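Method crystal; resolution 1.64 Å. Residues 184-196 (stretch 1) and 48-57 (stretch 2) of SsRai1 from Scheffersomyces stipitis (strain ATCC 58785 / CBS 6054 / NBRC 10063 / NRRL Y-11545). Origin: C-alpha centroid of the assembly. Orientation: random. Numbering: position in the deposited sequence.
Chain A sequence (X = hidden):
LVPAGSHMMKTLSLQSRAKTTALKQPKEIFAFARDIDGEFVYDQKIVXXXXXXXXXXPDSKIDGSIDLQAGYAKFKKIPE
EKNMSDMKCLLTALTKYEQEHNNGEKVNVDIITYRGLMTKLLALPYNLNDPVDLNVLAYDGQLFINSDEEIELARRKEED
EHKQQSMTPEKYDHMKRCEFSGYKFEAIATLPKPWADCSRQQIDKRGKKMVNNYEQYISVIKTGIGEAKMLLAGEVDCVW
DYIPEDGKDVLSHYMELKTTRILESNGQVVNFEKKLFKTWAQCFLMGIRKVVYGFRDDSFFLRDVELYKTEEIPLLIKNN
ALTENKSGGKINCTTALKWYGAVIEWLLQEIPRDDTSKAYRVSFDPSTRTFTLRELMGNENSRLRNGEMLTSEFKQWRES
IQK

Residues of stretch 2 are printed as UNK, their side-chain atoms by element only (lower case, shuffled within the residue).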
# COMPACT_ATOMS: atom_id res chain seq x y z
N LYS A 184 14.35 -8.49 37.52
CA LYS A 184 14.14 -8.81 38.93
C LYS A 184 12.83 -9.57 39.11
O LYS A 184 12.76 -10.55 39.86
CB LYS A 184 14.14 -7.54 39.78
CG LYS A 184 13.86 -7.75 41.27
CD LYS A 184 14.98 -8.53 41.97
CE LYS A 184 14.79 -8.54 43.48
NZ LYS A 184 15.98 -9.07 44.21
N PHE A 185 11.79 -9.12 38.42
CA PHE A 185 10.50 -9.78 38.49
C PHE A 185 10.64 -11.23 38.05
O PHE A 185 10.12 -12.13 38.71
CB PHE A 185 9.46 -9.05 37.64
CG PHE A 185 8.10 -9.68 37.68
CD1 PHE A 185 7.41 -9.81 38.88
CD2 PHE A 185 7.49 -10.13 36.52
CE1 PHE A 185 6.15 -10.39 38.92
CE2 PHE A 185 6.23 -10.71 36.55
CZ PHE A 185 5.56 -10.84 37.76
N GLU A 186 11.35 -11.47 36.96
CA GLU A 186 11.53 -12.84 36.49
C GLU A 186 12.21 -13.67 37.57
O GLU A 186 11.81 -14.80 37.84
CB GLU A 186 12.36 -12.88 35.21
CG GLU A 186 11.69 -12.22 34.02
CD GLU A 186 12.44 -12.46 32.74
OE1 GLU A 186 13.15 -11.54 32.27
OE2 GLU A 186 12.32 -13.58 32.19
N ALA A 187 13.23 -13.09 38.20
CA ALA A 187 14.00 -13.79 39.21
C ALA A 187 13.16 -14.19 40.42
O ALA A 187 13.27 -15.31 40.91
CB ALA A 187 15.19 -12.94 39.65
N ILE A 188 12.34 -13.27 40.91
CA ILE A 188 11.56 -13.54 42.11
C ILE A 188 10.29 -14.34 41.82
O ILE A 188 9.67 -14.87 42.74
CB ILE A 188 11.24 -12.24 42.91
CG1 ILE A 188 10.30 -11.32 42.13
CG2 ILE A 188 12.52 -11.51 43.26
CD1 ILE A 188 8.82 -11.57 42.38
N ALA A 189 9.92 -14.43 40.55
CA ALA A 189 8.68 -15.10 40.16
C ALA A 189 8.90 -16.48 39.55
O ALA A 189 7.95 -17.10 39.06
CB ALA A 189 7.88 -14.22 39.18
N THR A 190 10.14 -16.96 39.57
CA THR A 190 10.45 -18.29 39.05
C THR A 190 11.39 -19.10 39.93
O THR A 190 12.03 -18.58 40.84
CB THR A 190 11.12 -18.22 37.65
OG1 THR A 190 12.40 -17.60 37.78
CG2 THR A 190 10.26 -17.45 36.65
N LEU A 191 11.47 -20.40 39.64
CA LEU A 191 12.45 -21.30 40.23
C LEU A 191 13.30 -21.88 39.11
O LEU A 191 12.82 -22.01 37.98
CB LEU A 191 11.76 -22.42 41.00
CG LEU A 191 11.01 -22.01 42.27
CD1 LEU A 191 10.18 -23.16 42.80
CD2 LEU A 191 12.00 -21.53 43.31
N PRO A 192 14.56 -22.24 39.41
CA PRO A 192 15.48 -22.74 38.39
C PRO A 192 15.18 -24.18 37.96
O PRO A 192 15.67 -24.64 36.93
CB PRO A 192 16.84 -22.67 39.09
CG PRO A 192 16.51 -22.83 40.53
CD PRO A 192 15.19 -22.14 40.73
N LYS A 193 14.38 -24.87 38.77
CA LYS A 193 13.98 -26.24 38.49
C LYS A 193 12.55 -26.44 38.97
O LYS A 193 12.03 -25.63 39.72
CB LYS A 193 14.90 -27.22 39.22
CG LYS A 193 16.37 -27.15 38.82
CD LYS A 193 16.69 -28.17 37.73
CE LYS A 193 18.10 -27.97 37.20
NZ LYS A 193 18.24 -26.64 36.52
N PRO A 194 11.91 -27.55 38.55
CA PRO A 194 10.61 -27.85 39.14
C PRO A 194 10.74 -27.92 40.66
O PRO A 194 11.80 -28.31 41.17
CB PRO A 194 10.27 -29.22 38.56
CG PRO A 194 11.06 -29.30 37.29
CD PRO A 194 12.33 -28.57 37.57
N TRP A 195 9.68 -27.55 41.37
CA TRP A 195 9.68 -27.47 42.83
C TRP A 195 10.38 -28.63 43.52
O TRP A 195 11.22 -28.44 44.41
CB TRP A 195 8.24 -27.37 43.34
CG TRP A 195 8.13 -27.40 44.82
CD1 TRP A 195 8.03 -28.51 45.62
CD2 TRP A 195 8.09 -26.28 45.70
NE1 TRP A 195 7.94 -28.14 46.93
CE2 TRP A 195 7.97 -26.78 47.02
CE3 TRP A 195 8.14 -24.89 45.51
CZ2 TRP A 195 7.91 -25.94 48.13
CZ3 TRP A 195 8.08 -24.07 46.62
CH2 TRP A 195 7.96 -24.59 47.91
N ALA A 196 10.03 -29.85 43.12
CA ALA A 196 10.52 -31.04 43.81
C ALA A 196 12.04 -31.16 43.80
O ALA A 196 12.61 -31.92 44.58
CB ALA A 196 9.88 -32.29 43.20
N UNK A 48 17.00 -28.39 28.15
CA UNK A 48 15.73 -28.62 28.81
C UNK A 48 15.88 -28.87 30.32
O UNK A 48 15.04 -28.44 31.10
c UNK A 48 13.35 -28.71 26.58
c UNK A 48 13.11 -28.25 25.15
n UNK A 48 11.74 -27.71 24.99
c UNK A 48 14.61 -29.53 26.70
c UNK A 48 14.98 -29.78 28.15
N UNK A 49 16.95 -29.57 30.70
CA UNK A 49 17.14 -29.94 32.11
C UNK A 49 17.76 -28.85 32.97
O UNK A 49 17.57 -28.83 34.20
o UNK A 49 17.98 -33.52 31.72
c UNK A 49 18.02 -31.19 32.22
o UNK A 49 16.10 -32.40 31.51
c UNK A 49 17.32 -32.46 31.78
N UNK A 50 18.50 -27.94 32.36
CA UNK A 50 19.35 -27.02 33.12
C UNK A 50 19.13 -25.55 32.82
O UNK A 50 19.59 -24.69 33.58
c UNK A 50 21.23 -28.76 33.34
o UNK A 50 23.18 -30.11 33.49
o UNK A 50 23.43 -28.05 32.78
c UNK A 50 22.72 -28.99 33.19
c UNK A 50 20.82 -27.35 32.91
N UNK A 51 18.46 -25.25 31.71
CA UNK A 51 18.38 -23.87 31.26
C UNK A 51 16.96 -23.31 31.14
O UNK A 51 16.75 -22.30 30.46
o UNK A 51 21.08 -25.11 29.91
c UNK A 51 20.62 -23.98 30.07
c UNK A 51 19.14 -23.70 29.93
n UNK A 51 21.39 -22.94 30.40
N UNK A 52 16.01 -23.96 31.81
CA UNK A 52 14.60 -23.59 31.77
C UNK A 52 14.13 -23.18 33.16
O UNK A 52 14.38 -23.90 34.13
c UNK A 52 13.74 -24.80 31.33
c UNK A 52 12.26 -24.52 31.51
c UNK A 52 14.05 -25.21 29.89
N UNK A 53 13.45 -22.04 33.27
CA UNK A 53 12.86 -21.60 34.54
C UNK A 53 11.39 -22.02 34.67
O UNK A 53 10.70 -22.22 33.67
c UNK A 53 12.96 -20.07 34.68
o UNK A 53 14.30 -19.63 34.65
N UNK A 54 10.92 -22.12 35.91
CA UNK A 54 9.54 -22.52 36.21
C UNK A 54 8.82 -21.49 37.07
O UNK A 54 9.31 -21.10 38.12
c UNK A 54 11.89 -26.21 35.07
c UNK A 54 9.52 -23.89 36.92
c UNK A 54 9.64 -26.87 34.57
c UNK A 54 10.04 -25.01 36.05
c UNK A 54 11.01 -27.04 34.42
c UNK A 54 9.17 -25.85 35.38
o UNK A 54 11.49 -28.05 33.62
c UNK A 54 11.40 -25.19 35.88
N UNK A 55 7.64 -21.07 36.63
CA UNK A 55 6.88 -20.04 37.35
C UNK A 55 6.60 -20.44 38.79
O UNK A 55 6.23 -21.57 39.06
c UNK A 55 2.94 -17.53 38.28
c UNK A 55 5.38 -17.29 37.01
c UNK A 55 5.55 -19.78 36.66
c UNK A 55 3.51 -16.29 38.10
c UNK A 55 3.60 -18.66 37.81
c UNK A 55 4.74 -16.16 37.47
o UNK A 55 2.85 -15.17 38.56
c UNK A 55 4.83 -18.56 37.18
N UNK A 56 6.77 -19.50 39.71
CA UNK A 56 6.37 -19.74 41.08
C UNK A 56 6.20 -18.42 41.83
O UNK A 56 7.18 -17.77 42.18
c UNK A 56 7.25 -20.96 45.56
c UNK A 56 5.42 -22.20 44.64
c UNK A 56 6.13 -21.76 45.73
c UNK A 56 7.65 -20.61 44.29
o UNK A 56 5.73 -22.11 47.00
c UNK A 56 7.39 -20.64 41.79
c UNK A 56 5.83 -21.83 43.37
c UNK A 56 6.95 -21.04 43.18
N UNK A 57 4.94 -18.05 42.07
CA UNK A 57 4.66 -16.82 42.81
C UNK A 57 3.30 -16.86 43.49
O UNK A 57 2.25 -16.70 42.86
c UNK A 57 4.73 -15.61 41.87
c UNK A 57 4.69 -14.25 42.55
c UNK A 57 4.83 -13.15 41.51
c UNK A 57 5.78 -14.15 43.60
O HOH W 1 16.15 -26.06 33.99
O HOH W 2 14.14 -17.00 35.23
O HOH W 3 9.96 -17.93 42.75

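Position 48 carries four carbons in a row ending in nitrogen, out of reach of stretch 1; the unbranched chain identifies Lys48. At 49 there are two carbons, the second bearing two oxygens; the CA-to-CB bond points away, and the side chain comes no nearer than 5.9 Å to stretch 1, so this short carboxylate is Asp49. Its backbone counts more than its acid: Lys193 CE lies 3.2 Å from Asp49 O. Position 50 has one carbon more before its two oxygens, and is Glu50; Lys193 NZ comes within 3.6 Å of Glu50 CA, so the end of the Lys193 side chain reaches the last turn of the helix.

At 51, two carbons, the second carrying one oxygen and one nitrogen, give Asn51, the first residue to leave helical geometry; it touches nothing on stretch 1. Position 52 has three carbons, forked at the first: Val52, buried. Its backbone N donates to water 1 (3.0 Å from Val52 N), which also lies 3.3 Å from Pro192 O, joining the two backbones.

At 53 there is one carbon, then one oxygen; the CB lies 4.0 Å from Thr190 CB. This is Ser53, and water 2 links its OG (2.7 Å) to Thr190 OG1 (3.1 Å).

Position 54 shows one carbon, then a six-carbon ring bearing an oxygen, with Pro194 over one face of the ring. This is Tyr54: its CE1 is 3.5 Å from Pro194 CD, and Pro194 CG sits 3.9 Å from the ring centroid in a CH-pi contact. At 55 one carbon again leads to a six-carbon ring with an oxygen; the CA-to-CB bond points away, yet the ring comes back to Ala189. In this residue, Tyr55, CE1 lies 4.1 Å from Ala189 CB. At 56 the same carbon, ring and oxygen meet Leu191 and Trp195. In Tyr56, CG is 3.9 Å from Leu191 CD1 and OH is 3.1 Å from Trp195 CZ3; the two aromatic planes meet obliquely, at 54°.

Position 57 has four carbons forked at the second, and its CA-to-CB bond points toward stretch 1: Leu57. Its CD2 lies 4.0 Å from both Phe185 CE1 and Ala189 CB, closing an apolar cluster beside the helix.

The rule is a short antiparallel ladder dressed with side chains. Leu191 and Tyr54 exchange two hydrogen bonds, Tyr54 N to Leu191 O at 2.8 Å and Leu191 N to Tyr54 O at 2.7 Å, while Tyr56 N gives a nearly straight one to Ala189 O at 2.8 Å. These set the register through backbone atoms. Pro194 lies over the Tyr54 ring, Tyr56 takes Leu191 and Trp195 against its ring, Leu57 packs against Phe185, Ile188 and Ala189 at the helix end, and waters fill the polar gaps.

Stretch 2 48-57: KDENVSYYYL
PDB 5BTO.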